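Long-range contacts in phosphoribosylaminoimidazole-succinocarboxamide synthase (Ehrlichia chaffeensis str. Arkansas, PDB 3KRE), which catalyses the ATP-dependent joining of L-aspartate to the carboxylate of a phosphoribosyl aminoimidazole, a step of de novo purine biosynthesis that yields SAICAR: residues I114-A119 with I192-F197; P137-Y142 with L175-N180; I69-I74 with S219-R224; K232-D237 with Y250-H255. All blocks are in the same frame, centred on the assembly; numbering follows the deposited sequence.

Contact 1 (I114-A119 with I192-F197); sequences IRNLAA and IKLVDF. With EDO (1,2-ethanediol), chain G.
I114 lies over one face of the F197 ring where antiparallel strands pair. I114 CB is 4.1 Å from the centroid of the F197 ring, a CH-pi contact, and CD1 covers the same face near the rim: a branched chain suits a flat partner. With chi1 at 64°, F197 CG lodges between its own backbone N and carbonyl carbon, turning the ring toward I114. Paired backbone bonds between I114 and F197 frame them. On the opposite face, R115 and D196 run side by side, guanidinium and carboxylate planes 89° apart. Their salt bridge is long, 3.7 Å from R115 NH1 to D196 OD2. A water in the guanidinium plane accepts from R115 NH1 and donates to D196 OD2 at 2.6 Å and to L117 O. At the corner, the N116 amide serves two partners: ND2 donates to L194 O at 3.0 Å, from 39° above the carbonyl plane, and bonds N180. V195 O accepts from N116 N (2.8 Å) and L117 N, while V195 CG1 packs on A119 CB. The chemistry thus divides the sheet: an apolar face, and a charged one where water bridges a long salt bridge and E140 and R224 probably do most to balance the charges.

Contact 2 (P137-Y142 with L175-N180); sequences PIIEFY and LSLKIN. With EDO (1,2-ethanediol), chain L.
P137 and I139 point from their strand onto the helix 175-180, meeting L177, S176 and N180 with no hydrogen bond between the segments. I139 makes its contact through CD1: with CG1 anti to the carbonyl carbon (chi1 -68°), the extended chain brings I139 CD1 to 3.9 Å from L177 CG and 4.1 Å from S176 CB. L177 CD2 also packs against P137 CB at 4.0 Å, so one leucine branch serves both strand residues. P137 CG comes within 3.4 Å of N180 ND2. Proline suits this exposed end, giving a rigid apolar surface.

The next shell fixes the polar members. N180 CG is anti to the backbone N (chi1 -176°), and its OD1 accepts from N116 ND2, at the corner that follows strand 110-115. S176 OG turns back to I172 O in its own helix, which leaves its CB for I139. On the strand, I139 CG2 covers one face of the F141 ring, and that ring touches the helix at L169 and I172. P137 O takes both hydroxyls of an ethanediol. The axes of 137-142 and 175-180 approach to 10.1 Å, their directions 133° apart: a helix packed on one face of an antiparallel sheet, an alpha+beta arrangement.

Contact 3 (I69-I74 with S219-R224); sequences ILNNYI and SPDTCR
The N71 amide has S219 over one face: S219 OG stands 3.5 Å from N71 CG, almost straight above the plane, with S219 CB beside it. Beyond the end of the amide lies the D221 carboxylate, the two planes 77° apart, while the amide's other branch approaches the P220 ring at CD. Oxygen and nitrogen of this amide are probably exchanged in the model, so its polar partners remain uncertain. One helix turn on, I74 and P220 reach toward each other, I74 CD1 3.6 Å from P220 CD, and I74 CG2 lies near S219 CA. An isoleucine suits this place, since CD1 extends far enough to meet a ring that has no polar atom to satisfy.

The loop, which packs helix 67-84 against the entry to strand 223-227, is shaped by an ST turn: D221 N donates to S219 OG at 3.0 Å. With chi1 at 74°, that oxygen sits between the backbone N and carbonyl carbon of S219, near enough to the following chain to accept. T222 N closes back on S219 O at 2.9 Å, making a beta turn whose second position is P220, a residue with its phi already locked. S219 N is held in turn by T222 OG1 at 3.0 Å, nearly straight at 164°. S219 OG also bonds E217, and the D221 carboxylate is shared between the Y250 hydroxyl and K67.

Contact 4 (K232-D237 with Y250-H255); sequences KRLDKD and YREVAH. With EDO (1,2-ethanediol), chain H; EDO (1,2-ethanediol), chain D.
The Y250 hydroxyl is set hard against carbon: OH lies 3.2 Å from K236 CA and 3.4 Å from K236 CB, although its hydrogen-bond partner is D221. No hydrogen bond joins the two segments directly. A loop from strand 223-227 packs on helix 246-257 and ends in a capping bond, D237 N to D235 OD2 at 2.9 Å, at the start of helix 237-240. The Y250 ring runs obliquely past the peptide between D235 and K236, with CE2 3.7 Å from D235 C. Tyrosine fits both tasks, since its ring covers the loop backbone while its tip stays polar.

L234 points toward the helix: its CB touches V253 CG2 at 3.7 Å, and CD2 meets the carboxylate carbon of E252, those two side chains crossing at about a right angle. The beta-branched V253 offers CG2 to L234 CB and CD1, apolar atoms for a buried site. D235 reaches the cap because CG sits between backbone N and carbonyl carbon (chi1 58°). R233 NH1 forms a salt bridge with D237 OD2. K232 and E252 have no direct contact, but an ethanediol, probably from the crystallisation liquor, spans them: its O1 accepts from K232 NZ at 2.7 Å and donates to E252 OE1 at 2.8 Å.

Contacts 1 and 2, with centres about 11 Å apart, share the large antiparallel sheet: contact 1 pairs strands 110-115 and 192-204, and contact 2 sets the neighbouring strand 133-143 against helix 166-189, which leads into 192-204. Strand 223-227, beside 192-204, carries the sheet on to contact 3, about 15 Å from contact 1 between centres. Contacts 3 and 4 lie about 8 Å apart, centre to centre, where helices 67-84 and 246-257 meet the loops around strand 223-227. Contact 2 is the remote one, about 21 Å from contact 4 between centres. Along the chain, contact 3 encloses contact 1, which encloses contact 2, while contact 4 follows them all. Early and late parts are thereby brought together into one compact chain.

Contact 1 (I114-A119 with I192-F197)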
# COMPACT_ATOMS: atom_id res chain seq x y z
N ILE A 114 4.98 -7.61 2.14
CA ILE A 114 4.50 -8.85 2.73
C ILE A 114 4.02 -9.74 1.58
O ILE A 114 3.18 -9.34 0.77
CB ILE A 114 3.34 -8.61 3.73
CG1 ILE A 114 3.75 -7.65 4.85
CG2 ILE A 114 2.94 -9.91 4.36
CD1 ILE A 114 3.63 -6.18 4.51
N ARG A 115 4.57 -10.95 1.50
CA ARG A 115 4.27 -11.88 0.39
C ARG A 115 3.64 -13.17 0.89
O ARG A 115 4.21 -13.87 1.77
CB ARG A 115 5.55 -12.21 -0.38
CG ARG A 115 6.41 -11.01 -0.79
CD ARG A 115 7.58 -11.43 -1.64
NE ARG A 115 8.41 -10.28 -1.99
CZ ARG A 115 8.20 -9.47 -3.03
NH1 ARG A 115 7.20 -9.67 -3.86
NH2 ARG A 115 9.04 -8.48 -3.26
N ASN A 116 2.48 -13.51 0.30
CA ASN A 116 1.79 -14.76 0.54
C ASN A 116 2.06 -15.80 -0.55
O ASN A 116 2.17 -16.98 -0.25
CB ASN A 116 0.30 -14.53 0.71
CG ASN A 116 -0.00 -13.69 1.94
OD1 ASN A 116 0.47 -14.00 3.01
ND2 ASN A 116 -0.77 -12.63 1.77
N LEU A 117 2.11 -15.35 -1.79
CA LEU A 117 2.56 -16.15 -2.91
C LEU A 117 3.71 -15.42 -3.59
O LEU A 117 3.88 -14.22 -3.44
CB LEU A 117 1.43 -16.36 -3.92
CG LEU A 117 0.01 -16.67 -3.45
CD1 LEU A 117 -0.89 -16.81 -4.74
CD2 LEU A 117 -0.06 -17.92 -2.59
N ALA A 118 4.49 -16.16 -4.36
CA ALA A 118 5.56 -15.58 -5.16
C ALA A 118 4.98 -14.79 -6.31
O ALA A 118 4.09 -15.27 -7.01
CB ALA A 118 6.44 -16.67 -5.75
N ALA A 119 5.50 -13.58 -6.51
CA ALA A 119 5.11 -12.77 -7.66
C ALA A 119 6.18 -11.74 -7.94
O ALA A 119 7.15 -11.61 -7.18
CB ALA A 119 3.73 -12.12 -7.42
N ILE A 192 -11.22 -12.93 -3.50
CA ILE A 192 -9.96 -12.36 -3.96
C ILE A 192 -8.83 -12.86 -3.07
O ILE A 192 -8.96 -12.90 -1.84
CB ILE A 192 -10.00 -10.81 -3.84
CG1 ILE A 192 -11.03 -10.24 -4.85
CG2 ILE A 192 -8.58 -10.25 -4.06
CD1 ILE A 192 -11.29 -8.67 -4.83
N LYS A 193 -7.72 -13.26 -3.71
CA LYS A 193 -6.52 -13.69 -3.00
C LYS A 193 -5.57 -12.52 -2.89
O LYS A 193 -5.21 -11.93 -3.90
CB LYS A 193 -5.82 -14.82 -3.76
CG LYS A 193 -4.55 -15.36 -3.13
CD LYS A 193 -4.77 -15.81 -1.66
CE LYS A 193 -3.47 -16.31 -1.03
NZ LYS A 193 -3.65 -16.76 0.41
N LEU A 194 -5.16 -12.21 -1.65
CA LEU A 194 -4.14 -11.20 -1.43
C LEU A 194 -2.79 -11.85 -1.62
O LEU A 194 -2.34 -12.62 -0.77
CB LEU A 194 -4.22 -10.65 -0.01
CG LEU A 194 -3.25 -9.56 0.39
CD1 LEU A 194 -3.36 -8.33 -0.53
CD2 LEU A 194 -3.50 -9.15 1.87
N VAL A 195 -2.19 -11.60 -2.77
CA VAL A 195 -0.95 -12.25 -3.17
C VAL A 195 0.24 -11.67 -2.39
O VAL A 195 1.04 -12.38 -1.79
CB VAL A 195 -0.79 -12.13 -4.71
CG1 VAL A 195 0.62 -12.53 -5.18
CG2 VAL A 195 -1.91 -12.92 -5.43
N ASP A 196 0.35 -10.35 -2.41
CA ASP A 196 1.36 -9.64 -1.68
C ASP A 196 0.89 -8.20 -1.57
O ASP A 196 -0.10 -7.84 -2.20
CB ASP A 196 2.76 -9.74 -2.32
CG ASP A 196 2.86 -9.12 -3.74
OD1 ASP A 196 2.29 -8.06 -4.01
OD2 ASP A 196 3.58 -9.69 -4.60
N PHE A 197 1.58 -7.41 -0.76
CA PHE A 197 1.29 -5.99 -0.65
C PHE A 197 2.41 -5.24 0.03
O PHE A 197 3.29 -5.85 0.61
CB PHE A 197 -0.05 -5.75 0.08
CG PHE A 197 -0.07 -6.21 1.50
CD1 PHE A 197 -0.01 -5.29 2.54
CD2 PHE A 197 -0.18 -7.53 1.82
CE1 PHE A 197 -0.06 -5.71 3.86
CE2 PHE A 197 -0.24 -7.96 3.16
CZ PHE A 197 -0.17 -7.04 4.17
C1 EDO G . 3.36 -5.02 -3.65
O1 EDO G . 3.01 -5.87 -4.72
C2 EDO G . 4.72 -4.42 -3.98
O2 EDO G . 5.67 -5.45 -3.77
O HOH W 1 5.11 -11.72 -4.00

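Contact 2 (P137-Y142 with L175-N180)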
# COMPACT_ATOMS: atom_id res chain seq x y z
N PRO A 137 3.96 -16.31 5.56
CA PRO A 137 4.26 -15.07 4.78
C PRO A 137 5.70 -14.59 4.91
O PRO A 137 6.33 -14.72 5.99
CB PRO A 137 3.32 -14.01 5.40
CG PRO A 137 2.31 -14.76 6.17
CD PRO A 137 2.87 -16.13 6.52
N ILE A 138 6.20 -14.00 3.84
CA ILE A 138 7.53 -13.47 3.78
C ILE A 138 7.52 -11.93 3.75
O ILE A 138 7.02 -11.33 2.81
CB ILE A 138 8.31 -13.99 2.55
CG1 ILE A 138 8.46 -15.50 2.65
CG2 ILE A 138 9.71 -13.33 2.47
CD1 ILE A 138 9.01 -16.20 1.43
N ILE A 139 8.15 -11.34 4.75
CA ILE A 139 8.34 -9.93 4.84
C ILE A 139 9.71 -9.58 4.31
O ILE A 139 10.71 -10.21 4.70
CB ILE A 139 8.25 -9.44 6.26
CG1 ILE A 139 6.81 -9.61 6.74
CG2 ILE A 139 8.67 -7.94 6.36
CD1 ILE A 139 6.57 -9.23 8.16
N GLU A 140 9.74 -8.60 3.43
CA GLU A 140 10.98 -7.99 2.96
C GLU A 140 10.92 -6.48 3.14
O GLU A 140 9.86 -5.86 2.96
CB GLU A 140 11.19 -8.33 1.50
CG GLU A 140 11.42 -9.82 1.14
CD GLU A 140 11.64 -10.04 -0.35
OE1 GLU A 140 10.88 -9.45 -1.14
OE2 GLU A 140 12.57 -10.79 -0.73
N PHE A 141 12.07 -5.88 3.48
CA PHE A 141 12.18 -4.44 3.70
C PHE A 141 12.95 -3.76 2.59
O PHE A 141 13.96 -4.30 2.14
CB PHE A 141 12.90 -4.17 5.02
CG PHE A 141 12.16 -4.66 6.21
CD1 PHE A 141 11.05 -3.97 6.68
CD2 PHE A 141 12.57 -5.81 6.89
CE1 PHE A 141 10.37 -4.39 7.81
CE2 PHE A 141 11.86 -6.26 8.02
CZ PHE A 141 10.77 -5.55 8.48
N TYR A 142 12.50 -2.57 2.17
CA TYR A 142 13.21 -1.79 1.16
C TYR A 142 13.37 -0.37 1.64
O TYR A 142 12.50 0.17 2.28
CB TYR A 142 12.48 -1.82 -0.18
CG TYR A 142 12.32 -3.20 -0.73
CD1 TYR A 142 13.18 -3.67 -1.70
CD2 TYR A 142 11.31 -4.05 -0.25
CE1 TYR A 142 13.06 -4.93 -2.19
CE2 TYR A 142 11.18 -5.32 -0.74
CZ TYR A 142 12.06 -5.76 -1.73
OH TYR A 142 11.95 -7.04 -2.23
N LEU A 175 2.73 -5.98 13.32
CA LEU A 175 1.64 -5.21 12.71
C LEU A 175 1.43 -5.63 11.26
O LEU A 175 0.29 -5.77 10.82
CB LEU A 175 1.91 -3.69 12.77
CG LEU A 175 1.86 -3.05 14.15
CD1 LEU A 175 2.33 -1.54 14.09
CD2 LEU A 175 0.44 -3.17 14.81
N SER A 176 2.53 -5.80 10.52
CA SER A 176 2.47 -6.21 9.12
C SER A 176 1.79 -7.56 8.96
O SER A 176 0.93 -7.73 8.08
CB SER A 176 3.87 -6.18 8.46
OG SER A 176 4.34 -4.85 8.39
N LEU A 177 2.14 -8.53 9.80
CA LEU A 177 1.50 -9.83 9.76
C LEU A 177 0.02 -9.77 10.19
O LEU A 177 -0.82 -10.51 9.64
CB LEU A 177 2.29 -10.84 10.63
CG LEU A 177 3.70 -11.11 10.09
CD1 LEU A 177 4.55 -11.98 11.05
CD2 LEU A 177 3.55 -11.77 8.67
N LYS A 178 -0.30 -8.95 11.18
CA LYS A 178 -1.70 -8.80 11.61
C LYS A 178 -2.52 -8.17 10.47
O LYS A 178 -3.62 -8.64 10.15
CB LYS A 178 -1.79 -7.94 12.89
CG LYS A 178 -3.22 -7.67 13.42
CD LYS A 178 -3.22 -7.01 14.85
CE LYS A 178 -4.64 -6.42 15.20
NZ LYS A 178 -4.70 -5.72 16.52
N ILE A 179 -1.95 -7.16 9.85
CA ILE A 179 -2.58 -6.50 8.69
C ILE A 179 -2.78 -7.52 7.58
O ILE A 179 -3.84 -7.56 6.94
CB ILE A 179 -1.77 -5.24 8.23
CG1 ILE A 179 -1.89 -4.14 9.27
CG2 ILE A 179 -2.26 -4.73 6.84
CD1 ILE A 179 -0.82 -3.04 9.21
N ASN A 180 -1.76 -8.34 7.32
CA ASN A 180 -1.87 -9.39 6.32
C ASN A 180 -3.06 -10.32 6.66
O ASN A 180 -3.86 -10.63 5.79
CB ASN A 180 -0.57 -10.19 6.23
CG ASN A 180 -0.59 -11.26 5.12
OD1 ASN A 180 -1.17 -11.05 4.04
ND2 ASN A 180 0.04 -12.41 5.39
C1 EDO L . 6.91 -15.81 9.44
O1 EDO L . 5.74 -15.88 8.60
C2 EDO L . 8.04 -16.63 8.81
O2 EDO L . 8.12 -16.42 7.37

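Contact 3 (I69-I74 with S219-R224)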
# COMPACT_ATOMS: atom_id res chain seq x y z
N ILE A 69 -9.74 7.78 -8.10
CA ILE A 69 -11.00 7.76 -7.41
C ILE A 69 -11.19 6.39 -6.77
O ILE A 69 -11.52 6.27 -5.59
CB ILE A 69 -12.16 8.11 -8.36
CG1 ILE A 69 -12.04 9.59 -8.78
CG2 ILE A 69 -13.53 7.81 -7.69
CD1 ILE A 69 -13.02 10.04 -9.87
N LEU A 70 -10.99 5.34 -7.55
CA LEU A 70 -11.17 4.01 -7.01
C LEU A 70 -10.15 3.69 -5.91
O LEU A 70 -10.51 3.11 -4.88
CB LEU A 70 -11.13 2.96 -8.13
CG LEU A 70 -12.22 3.06 -9.18
CD1 LEU A 70 -11.91 2.00 -10.26
CD2 LEU A 70 -13.61 2.86 -8.53
N ASN A 71 -8.91 4.13 -6.08
CA ASN A 71 -7.87 3.91 -5.06
C ASN A 71 -8.19 4.67 -3.76
O ASN A 71 -8.05 4.12 -2.65
CB ASN A 71 -6.47 4.30 -5.59
CG ASN A 71 -5.87 3.26 -6.51
OD1 ASN A 71 -4.78 3.45 -7.09
ND2 ASN A 71 -6.56 2.17 -6.68
N ASN A 72 -8.71 5.89 -3.90
CA ASN A 72 -9.17 6.66 -2.76
C ASN A 72 -10.25 5.91 -1.96
O ASN A 72 -10.15 5.73 -0.74
CB ASN A 72 -9.68 8.02 -3.24
CG ASN A 72 -10.15 8.88 -2.11
OD1 ASN A 72 -9.46 9.02 -1.07
ND2 ASN A 72 -11.32 9.49 -2.29
N TYR A 73 -11.28 5.47 -2.67
CA TYR A 73 -12.36 4.70 -2.04
C TYR A 73 -11.90 3.38 -1.44
O TYR A 73 -12.25 3.05 -0.31
CB TYR A 73 -13.50 4.45 -3.00
CG TYR A 73 -14.27 5.70 -3.40
CD1 TYR A 73 -14.55 6.69 -2.45
CD2 TYR A 73 -14.80 5.83 -4.66
CE1 TYR A 73 -15.28 7.79 -2.78
CE2 TYR A 73 -15.55 6.94 -5.01
CZ TYR A 73 -15.77 7.93 -4.05
OH TYR A 73 -16.54 9.07 -4.31
N ILE A 74 -11.10 2.62 -2.18
CA ILE A 74 -10.59 1.35 -1.68
C ILE A 74 -9.69 1.56 -0.46
O ILE A 74 -9.84 0.87 0.56
CB ILE A 74 -9.82 0.54 -2.77
CG1 ILE A 74 -10.80 0.10 -3.83
CG2 ILE A 74 -9.10 -0.67 -2.16
CD1 ILE A 74 -10.15 -0.36 -5.20
N SER A 219 -4.33 -0.23 -1.75
CA SER A 219 -5.15 -0.23 -2.94
C SER A 219 -4.59 -1.22 -3.96
O SER A 219 -3.54 -1.82 -3.71
CB SER A 219 -5.15 1.18 -3.54
OG SER A 219 -3.91 1.44 -4.18
N PRO A 220 -5.24 -1.33 -5.13
CA PRO A 220 -4.66 -2.14 -6.20
C PRO A 220 -3.33 -1.59 -6.76
O PRO A 220 -2.66 -2.29 -7.48
CB PRO A 220 -5.78 -2.23 -7.23
CG PRO A 220 -7.03 -1.90 -6.48
CD PRO A 220 -6.63 -0.94 -5.45
N ASP A 221 -2.93 -0.37 -6.38
CA ASP A 221 -1.58 0.10 -6.71
C ASP A 221 -0.52 -0.50 -5.78
O ASP A 221 0.67 -0.47 -6.11
CB ASP A 221 -1.49 1.63 -6.61
CG ASP A 221 -1.85 2.33 -7.88
OD1 ASP A 221 -2.48 1.72 -8.78
OD2 ASP A 221 -1.42 3.49 -8.00
N THR A 222 -0.94 -0.98 -4.61
CA THR A 222 0.01 -1.43 -3.58
C THR A 222 -0.20 -2.90 -3.12
O THR A 222 0.54 -3.36 -2.27
CB THR A 222 -0.02 -0.50 -2.33
OG1 THR A 222 -1.31 -0.58 -1.71
CG2 THR A 222 0.34 1.00 -2.74
N CYS A 223 -1.22 -3.58 -3.65
CA CYS A 223 -1.53 -4.98 -3.32
C CYS A 223 -1.68 -5.76 -4.62
O CYS A 223 -2.37 -5.30 -5.54
CB CYS A 223 -2.86 -5.12 -2.56
SG CYS A 223 -3.04 -4.12 -1.11
N ARG A 224 -1.07 -6.93 -4.69
CA ARG A 224 -1.39 -7.85 -5.79
C ARG A 224 -2.62 -8.63 -5.35
O ARG A 224 -2.67 -9.17 -4.22
CB ARG A 224 -0.27 -8.81 -6.12
CG ARG A 224 0.85 -8.17 -6.90
CD ARG A 224 1.83 -9.20 -7.43
NE ARG A 224 2.75 -8.53 -8.31
CZ ARG A 224 3.90 -7.97 -7.98
NH1 ARG A 224 4.39 -8.03 -6.75
NH2 ARG A 224 4.58 -7.30 -8.91

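Contact 4 (K232-D237 with Y250-H255)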
# COMPACT_ATOMS: atom_id res chain seq x y z
N LYS A 232 -7.33 -14.39 -12.37
CA LYS A 232 -7.21 -13.09 -13.03
C LYS A 232 -6.61 -12.08 -12.07
O LYS A 232 -7.02 -11.99 -10.93
CB LYS A 232 -8.57 -12.59 -13.41
CG LYS A 232 -8.56 -11.52 -14.44
CD LYS A 232 -9.81 -11.68 -15.31
CE LYS A 232 -9.93 -10.56 -16.27
NZ LYS A 232 -11.36 -10.34 -16.59
N ARG A 233 -5.65 -11.32 -12.55
CA ARG A 233 -5.03 -10.23 -11.79
C ARG A 233 -5.93 -9.03 -11.85
O ARG A 233 -6.43 -8.68 -12.93
CB ARG A 233 -3.67 -9.90 -12.41
CG ARG A 233 -2.74 -11.10 -12.51
CD ARG A 233 -1.30 -10.69 -12.82
NE ARG A 233 -0.43 -11.83 -13.07
CZ ARG A 233 0.77 -12.08 -12.53
NH1 ARG A 233 1.32 -11.24 -11.66
NH2 ARG A 233 1.42 -13.18 -12.88
N LEU A 234 -6.15 -8.39 -10.70
CA LEU A 234 -7.07 -7.26 -10.61
C LEU A 234 -6.35 -5.92 -10.41
O LEU A 234 -6.96 -4.86 -10.54
CB LEU A 234 -8.04 -7.47 -9.47
CG LEU A 234 -8.86 -8.74 -9.64
CD1 LEU A 234 -9.69 -8.92 -8.39
CD2 LEU A 234 -9.71 -8.70 -10.93
N ASP A 235 -5.04 -6.00 -10.16
CA ASP A 235 -4.29 -4.88 -9.60
C ASP A 235 -3.42 -4.20 -10.68
O ASP A 235 -3.56 -4.48 -11.87
CB ASP A 235 -3.42 -5.41 -8.47
CG ASP A 235 -2.49 -6.50 -8.92
OD1 ASP A 235 -2.89 -7.69 -8.86
OD2 ASP A 235 -1.34 -6.18 -9.31
N LYS A 236 -2.47 -3.38 -10.23
CA LYS A 236 -1.53 -2.65 -11.08
C LYS A 236 -0.73 -3.54 -12.06
O LYS A 236 -0.29 -3.05 -13.09
CB LYS A 236 -0.56 -1.88 -10.17
CG LYS A 236 0.52 -1.12 -10.86
CD LYS A 236 1.16 -0.16 -9.86
CE LYS A 236 2.34 0.51 -10.47
NZ LYS A 236 2.94 1.55 -9.60
N ASP A 237 -0.59 -4.83 -11.75
CA ASP A 237 0.01 -5.77 -12.73
C ASP A 237 -0.70 -5.77 -14.06
O ASP A 237 -0.08 -6.07 -15.08
CB ASP A 237 0.12 -7.23 -12.22
CG ASP A 237 1.37 -7.47 -11.40
OD1 ASP A 237 2.31 -6.64 -11.45
OD2 ASP A 237 1.40 -8.50 -10.68
N TYR A 250 -9.56 -2.63 -11.16
CA TYR A 250 -9.67 -1.80 -9.95
C TYR A 250 -11.14 -1.65 -9.56
O TYR A 250 -11.47 -1.68 -8.38
CB TYR A 250 -9.08 -0.42 -10.16
CG TYR A 250 -7.56 -0.34 -10.24
CD1 TYR A 250 -6.87 0.61 -9.52
CD2 TYR A 250 -6.82 -1.24 -11.00
CE1 TYR A 250 -5.47 0.71 -9.58
CE2 TYR A 250 -5.41 -1.16 -11.06
CZ TYR A 250 -4.76 -0.16 -10.37
OH TYR A 250 -3.39 -0.08 -10.42
N ARG A 251 -12.02 -1.50 -10.55
CA ARG A 251 -13.45 -1.39 -10.28
C ARG A 251 -14.04 -2.68 -9.73
O ARG A 251 -14.89 -2.66 -8.83
CB ARG A 251 -14.25 -0.96 -11.51
CG ARG A 251 -15.58 -0.32 -11.15
CD ARG A 251 -16.36 0.09 -12.38
NE ARG A 251 -15.73 1.24 -13.04
CZ ARG A 251 -15.20 1.24 -14.26
NH1 ARG A 251 -15.21 0.16 -15.03
NH2 ARG A 251 -14.68 2.36 -14.72
N GLU A 252 -13.58 -3.82 -10.24
CA GLU A 252 -14.00 -5.09 -9.65
C GLU A 252 -13.64 -5.18 -8.15
O GLU A 252 -14.46 -5.63 -7.33
CB GLU A 252 -13.39 -6.26 -10.44
CG GLU A 252 -13.69 -7.67 -9.90
CD GLU A 252 -13.36 -8.81 -10.89
OE1 GLU A 252 -13.27 -8.57 -12.12
OE2 GLU A 252 -13.25 -9.97 -10.42
N VAL A 253 -12.43 -4.75 -7.80
CA VAL A 253 -12.02 -4.78 -6.40
C VAL A 253 -12.98 -3.85 -5.60
O VAL A 253 -13.52 -4.24 -4.55
CB VAL A 253 -10.56 -4.32 -6.20
CG1 VAL A 253 -10.21 -4.20 -4.67
CG2 VAL A 253 -9.61 -5.27 -6.93
N ALA A 254 -13.20 -2.65 -6.12
CA ALA A 254 -14.11 -1.72 -5.43
C ALA A 254 -15.52 -2.27 -5.27
O ALA A 254 -16.15 -2.13 -4.20
CB ALA A 254 -14.15 -0.38 -6.12
N HIS A 255 -16.03 -2.88 -6.32
CA HIS A 255 -17.36 -3.44 -6.25
C HIS A 255 -17.49 -4.55 -5.26
O HIS A 255 -18.44 -4.59 -4.50
CB HIS A 255 -17.81 -3.92 -7.61
CG HIS A 255 -18.11 -2.82 -8.57
ND1 HIS A 255 -18.25 -3.03 -9.92
CD2 HIS A 255 -18.31 -1.50 -8.36
CE1 HIS A 255 -18.51 -1.88 -10.51
NE2 HIS A 255 -18.57 -0.93 -9.58
C1 EDO H . -10.74 -7.72 -14.07
O1 EDO H . -11.51 -8.91 -14.31
C2 EDO H . -10.30 -6.99 -15.34
O2 EDO H . -11.40 -6.93 -16.27
C1 EDO D . 1.44 -3.43 -6.43
O1 EDO D . 2.71 -3.98 -6.68
C2 EDO D . 0.34 -4.35 -6.95
O2 EDO D . 0.53 -4.61 -8.33